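Local coordinates for mandelate racemase/muconate lactonizing enzyme family protein (Azoarcus sp., PDB 2QDE), which belongs to the mandelate racemase/muconate lactonizing enzyme family of the enolase superfamily and holds a barium ion in its barrel domain, at residues R236-Q250 and G262-A274. Sequence-based numbering, arbitrary orientation.
Sequences RGKVATPIYADESAQ and GAADGLMIKTQKA. With BA (barium ion), chain I.
Lys273, in the short helix 271-274, reaches across to Asp246 and Ala249, and its chain can be followed atom by atom. CB leaves with CG anti to the backbone N (chi1 178°), which lays CG against CG of Gln250 at 3.7 Å. CD passes the carbonyl of Ala249, and a bend at chi3 (59°) brings CE to 3.1 Å from Ala249 O and points NZ at Asp246. There NZ forms a salt bridge with Asp246 OD1 at 2.7 Å, approaching nearly in line with the C-O bond, and donates to the backbone oxygens of Asp246 and Met268, with a weak bond to Ala249 O at 3.0 Å. A long, flexible lysine suits this place, though four acceptors exceed what three hydrogens can serve at full strength, in keeping with that weak bond. Asp246 divides its oxygens: OD1 is held by Lys273 NZ and Tyr57 OH, while OD2 binds barium at 2.7 Å.

Between the strands, Ala245 N donates to Gly266 O and Met268 N to Ala245 O, the parallel pattern. Gly266, lacking a side chain, lets the Tyr244 ring lie flat on its backbone, CA standing 3.2 Å above the ring centre, while Met268 SD meets the ring edge. At the far end Arg236 grips Asp265 side-on: NE reaches OD2 from above the carboxylate plane and NH2 reaches OD1 at 2.7 Å, with the guanidinium and carboxylate planes 60° apart. OD2 also takes Ile243 N on its anti lone pair at 2.8 Å, so one aspartate joins Arg236 to Ile243 at the start of strand 243-245.

Strand 243-245, helix 252-261 and strand 266-269 form a beta-alpha-beta unit of the enolase-type barrel; Asp195, Glu221 and Asp246 lie at or just after the C-terminal ends of their strands, and Asn197 also binds the barium ion.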
loop_
_atom_site.group_PDB
_atom_site.type_symbol
_atom_site.label_atom_id
_atom_site.label_comp_id
_atom_site.label_asym_id
_atom_site.label_seq_id
_atom_site.Cartn_x
_atom_site.Cartn_y
_atom_site.Cartn_z
ATOM N N ARG A 236 4.332 -7.137 -16.714
ATOM C CA ARG A 236 3.209 -8.057 -16.604
ATOM C C ARG A 236 1.885 -7.303 -16.751
ATOM O O ARG A 236 0.863 -7.896 -17.093
ATOM C CB ARG A 236 3.242 -8.789 -15.256
ATOM C CG ARG A 236 4.446 -9.703 -15.081
ATOM C CD ARG A 236 4.339 -10.610 -13.850
ATOM N NE ARG A 236 3.127 -11.419 -13.898
ATOM C CZ ARG A 236 1.998 -11.102 -13.280
ATOM N NH1 ARG A 236 1.931 -9.999 -12.549
ATOM N NH2 ARG A 236 0.924 -11.864 -13.438
ATOM N N GLY A 237 1.917 -5.998 -16.500
ATOM C CA GLY A 237 0.714 -5.194 -16.614
ATOM C C GLY A 237 0.481 -4.648 -18.015
ATOM O O GLY A 237 -0.550 -4.027 -18.278
ATOM N N LYS A 238 1.434 -4.868 -18.917
ATOM C CA LYS A 238 1.307 -4.376 -20.282
ATOM C C LYS A 238 1.299 -5.492 -21.330
ATOM O O LYS A 238 1.010 -5.232 -22.500
ATOM C CB LYS A 238 2.442 -3.398 -20.619
ATOM C CG LYS A 238 2.595 -2.199 -19.680
ATOM C CD LYS A 238 1.288 -1.435 -19.459
ATOM C CE LYS A 238 0.745 -0.803 -20.722
ATOM N NZ LYS A 238 -0.444 0.061 -20.403
ATOM N N VAL A 239 1.627 -6.720 -20.928
ATOM C CA VAL A 239 1.643 -7.835 -21.872
ATOM C C VAL A 239 0.851 -9.032 -21.367
ATOM O O VAL A 239 0.708 -9.238 -20.163
ATOM C CB VAL A 239 3.088 -8.316 -22.186
ATOM C CG1 VAL A 239 3.907 -7.164 -22.734
ATOM C CG2 VAL A 239 3.735 -8.902 -20.940
ATOM N N ALA A 240 0.361 -9.839 -22.300
ATOM C CA ALA A 240 -0.425 -11.012 -21.949
ATOM C C ALA A 240 0.449 -12.218 -21.641
ATOM O O ALA A 240 0.152 -13.000 -20.738
ATOM C CB ALA A 240 -1.381 -11.349 -23.088
ATOM N N THR A 241 1.528 -12.360 -22.404
ATOM C CA THR A 241 2.447 -13.484 -22.261
ATOM C C THR A 241 3.006 -13.622 -20.851
ATOM O O THR A 241 3.500 -12.657 -20.271
ATOM C CB THR A 241 3.619 -13.349 -23.252
ATOM O OG1 THR A 241 3.107 -13.002 -24.543
ATOM C CG2 THR A 241 4.390 -14.663 -23.347
ATOM N N PRO A 242 2.943 -14.836 -20.285
ATOM C CA PRO A 242 3.455 -15.076 -18.933
ATOM C C PRO A 242 4.924 -14.680 -18.844
ATOM O O PRO A 242 5.680 -14.899 -19.781
ATOM C CB PRO A 242 3.261 -16.579 -18.747
ATOM C CG PRO A 242 2.084 -16.884 -19.626
ATOM C CD PRO A 242 2.387 -16.072 -20.860
ATOM N N ILE A 243 5.310 -14.093 -17.716
ATOM C CA ILE A 243 6.681 -13.665 -17.490
ATOM C C ILE A 243 7.271 -14.492 -16.344
ATOM O O ILE A 243 6.776 -14.429 -15.217
ATOM C CB ILE A 243 6.735 -12.170 -17.104
ATOM C CG1 ILE A 243 6.031 -11.320 -18.171
ATOM C CG2 ILE A 243 8.175 -11.733 -16.903
ATOM C CD1 ILE A 243 6.654 -11.404 -19.552
ATOM N N TYR A 244 8.316 -15.264 -16.638
ATOM C CA TYR A 244 8.977 -16.104 -15.637
ATOM C C TYR A 244 10.290 -15.478 -15.169
ATOM O O TYR A 244 10.960 -14.786 -15.936
ATOM C CB TYR A 244 9.264 -17.496 -16.206
ATOM C CG TYR A 244 8.092 -18.455 -16.150
ATOM C CD1 TYR A 244 6.804 -18.050 -16.513
ATOM C CD2 TYR A 244 8.283 -19.781 -15.773
ATOM C CE1 TYR A 244 5.736 -18.950 -16.503
ATOM C CE2 TYR A 244 7.224 -20.687 -15.758
ATOM C CZ TYR A 244 5.957 -20.266 -16.125
ATOM O OH TYR A 244 4.920 -21.167 -16.106
ATOM N N ALA A 245 10.662 -15.743 -13.919
ATOM C CA ALA A 245 11.889 -15.197 -13.360
ATOM C C ALA A 245 12.959 -16.263 -13.126
ATOM O O ALA A 245 12.674 -17.326 -12.576
ATOM C CB ALA A 245 11.582 -14.493 -12.053
ATOM N N ASP A 246 14.186 -15.980 -13.557
ATOM C CA ASP A 246 15.300 -16.896 -13.342
ATOM C C ASP A 246 16.319 -16.130 -12.515
ATOM O O ASP A 246 16.372 -16.272 -11.292
ATOM C CB ASP A 246 15.928 -17.334 -14.669
ATOM C CG ASP A 246 17.171 -18.197 -14.477
ATOM O OD1 ASP A 246 17.543 -18.503 -13.318
ATOM O OD2 ASP A 246 17.782 -18.575 -15.499
ATOM N N GLU A 247 17.103 -15.295 -13.190
ATOM C CA GLU A 247 18.110 -14.495 -12.520
ATOM C C GLU A 247 17.544 -13.722 -11.327
ATOM O O GLU A 247 18.218 -13.579 -10.313
ATOM C CB GLU A 247 18.771 -13.526 -13.510
ATOM C CG GLU A 247 19.758 -14.193 -14.464
ATOM C CD GLU A 247 19.112 -14.746 -15.728
ATOM O OE1 GLU A 247 17.917 -15.116 -15.701
ATOM O OE2 GLU A 247 19.819 -14.815 -16.757
ATOM N N SER A 248 16.313 -13.230 -11.447
ATOM C CA SER A 248 15.687 -12.482 -10.359
ATOM C C SER A 248 15.396 -13.352 -9.139
ATOM O O SER A 248 15.383 -12.856 -8.012
ATOM C CB SER A 248 14.382 -11.832 -10.825
ATOM O OG SER A 248 14.631 -10.825 -11.789
ATOM N N ALA A 249 15.166 -14.644 -9.370
ATOM C CA ALA A 249 14.857 -15.591 -8.298
ATOM C C ALA A 249 16.081 -16.361 -7.819
ATOM O O ALA A 249 16.276 -17.527 -8.181
ATOM C CB ALA A 249 13.790 -16.570 -8.765
ATOM N N GLN A 250 16.894 -15.719 -6.990
ATOM C CA GLN A 250 18.095 -16.365 -6.479
ATOM C C GLN A 250 18.049 -16.664 -4.979
ATOM O O GLN A 250 18.237 -17.809 -4.555
ATOM C CB GLN A 250 19.313 -15.496 -6.798
ATOM C CG GLN A 250 20.621 -16.037 -6.268
ATOM C CD GLN A 250 21.771 -15.096 -6.540
ATOM O OE1 GLN A 250 22.068 -14.778 -7.695
ATOM N NE2 GLN A 250 22.423 -14.640 -5.482
ATOM N N GLY A 262 4.433 -9.150 -7.250
ATOM C CA GLY A 262 3.734 -9.765 -8.367
ATOM C C GLY A 262 4.585 -9.575 -9.613
ATOM O O GLY A 262 4.125 -9.047 -10.629
ATOM N N ALA A 263 5.840 -10.009 -9.526
ATOM C CA ALA A 263 6.787 -9.851 -10.624
ATOM C C ALA A 263 6.947 -11.072 -11.529
ATOM O O ALA A 263 7.701 -11.021 -12.501
ATOM C CB ALA A 263 8.150 -9.443 -10.066
ATOM N N ALA A 264 6.251 -12.167 -11.229
ATOM C CA ALA A 264 6.407 -13.357 -12.055
ATOM C C ALA A 264 5.216 -14.297 -12.095
ATOM O O ALA A 264 4.442 -14.377 -11.148
ATOM C CB ALA A 264 7.654 -14.129 -11.612
ATOM N N ASP A 265 5.104 -15.022 -13.204
ATOM C CA ASP A 265 4.040 -16.000 -13.421
ATOM C C ASP A 265 4.599 -17.416 -13.273
ATOM O O ASP A 265 3.861 -18.399 -13.311
ATOM C CB ASP A 265 3.455 -15.827 -14.821
ATOM C CG ASP A 265 2.771 -14.486 -14.999
ATOM O OD1 ASP A 265 1.789 -14.236 -14.270
ATOM O OD2 ASP A 265 3.216 -13.687 -15.859
ATOM N N GLY A 266 5.915 -17.502 -13.102
ATOM C CA GLY A 266 6.582 -18.787 -12.969
ATOM C C GLY A 266 8.037 -18.558 -12.607
ATOM O O GLY A 266 8.514 -17.425 -12.682
ATOM N N LEU A 267 8.750 -19.623 -12.245
ATOM C CA LEU A 267 10.147 -19.484 -11.825
ATOM C C LEU A 267 11.078 -20.559 -12.385
ATOM O O LEU A 267 10.639 -21.661 -12.700
ATOM C CB LEU A 267 10.216 -19.550 -10.295
ATOM C CG LEU A 267 9.250 -18.702 -9.457
ATOM C CD1 LEU A 267 9.164 -19.281 -8.044
ATOM C CD2 LEU A 267 9.709 -17.258 -9.427
ATOM N N MET A 268 12.361 -20.227 -12.511
ATOM C CA MET A 268 13.361 -21.193 -12.962
ATOM C C MET A 268 14.376 -21.282 -11.830
ATOM O O MET A 268 14.664 -20.287 -11.164
ATOM C CB MET A 268 14.115 -20.751 -14.227
ATOM C CG MET A 268 13.547 -19.587 -14.996
ATOM S SD MET A 268 11.934 -19.877 -15.699
ATOM C CE MET A 268 12.129 -21.509 -16.327
ATOM N N ILE A 269 14.921 -22.467 -11.608
ATOM C CA ILE A 269 15.916 -22.625 -10.564
ATOM C C ILE A 269 17.128 -23.389 -11.094
ATOM O O ILE A 269 17.039 -24.089 -12.097
ATOM C CB ILE A 269 15.331 -23.404 -9.360
ATOM C CG1 ILE A 269 16.322 -23.404 -8.190
ATOM C CG2 ILE A 269 15.026 -24.841 -9.769
ATOM C CD1 ILE A 269 15.828 -24.153 -6.967
ATOM N N LYS A 270 18.267 -23.207 -10.433
ATOM C CA LYS A 270 19.491 -23.946 -10.747
ATOM C C LYS A 270 20.071 -24.222 -9.372
ATOM O O LYS A 270 20.118 -23.325 -8.530
ATOM C CB LYS A 270 20.488 -23.128 -11.584
ATOM C CG LYS A 270 20.108 -22.977 -13.051
ATOM C CD LYS A 270 21.289 -22.491 -13.878
ATOM C CE LYS A 270 20.913 -22.283 -15.345
ATOM N NZ LYS A 270 19.888 -21.228 -15.508
ATOM N N THR A 271 20.486 -25.458 -9.123
ATOM C CA THR A 271 21.046 -25.795 -7.825
ATOM C C THR A 271 22.243 -24.914 -7.477
ATOM O O THR A 271 22.456 -24.592 -6.315
ATOM C CB THR A 271 21.448 -27.287 -7.753
ATOM O OG1 THR A 271 22.188 -27.646 -8.923
ATOM C CG2 THR A 271 20.206 -28.158 -7.665
ATOM N N GLN A 272 23.011 -24.509 -8.483
ATOM C CA GLN A 272 24.169 -23.657 -8.230
ATOM C C GLN A 272 23.762 -22.217 -7.899
ATOM O O GLN A 272 24.474 -21.513 -7.188
ATOM C CB GLN A 272 25.124 -23.670 -9.432
ATOM C CG GLN A 272 25.795 -25.018 -9.668
ATOM C CD GLN A 272 25.052 -25.888 -10.659
ATOM O OE1 GLN A 272 23.832 -25.778 -10.815
ATOM N NE2 GLN A 272 25.786 -26.774 -11.332
ATOM N N LYS A 273 22.620 -21.780 -8.417
ATOM C CA LYS A 273 22.150 -20.427 -8.140
ATOM C C LYS A 273 21.620 -20.375 -6.712
ATOM O O LYS A 273 21.914 -19.445 -5.953
ATOM C CB LYS A 273 21.041 -20.041 -9.121
ATOM C CG LYS A 273 20.453 -18.659 -8.884
ATOM C CD LYS A 273 19.352 -18.328 -9.892
ATOM C CE LYS A 273 18.201 -19.333 -9.836
ATOM N NZ LYS A 273 17.069 -18.931 -10.725
ATOM N N ALA A 274 20.839 -21.390 -6.356
ATOM C CA ALA A 274 20.247 -21.491 -5.024
ATOM C C ALA A 274 21.324 -21.596 -3.949
ATOM O O ALA A 274 21.155 -21.088 -2.839
ATOM C CB ALA A 274 19.319 -22.700 -4.953
HETATM BA BA BA I . 18.126 -17.665 -17.970
HETATM O O HOH W 1 2.353 -11.554 -18.016
HETATM O O HOH W 2 2.396 -19.407 -15.806
HETATM O O HOH W 3 18.830 -19.673 -2.455
#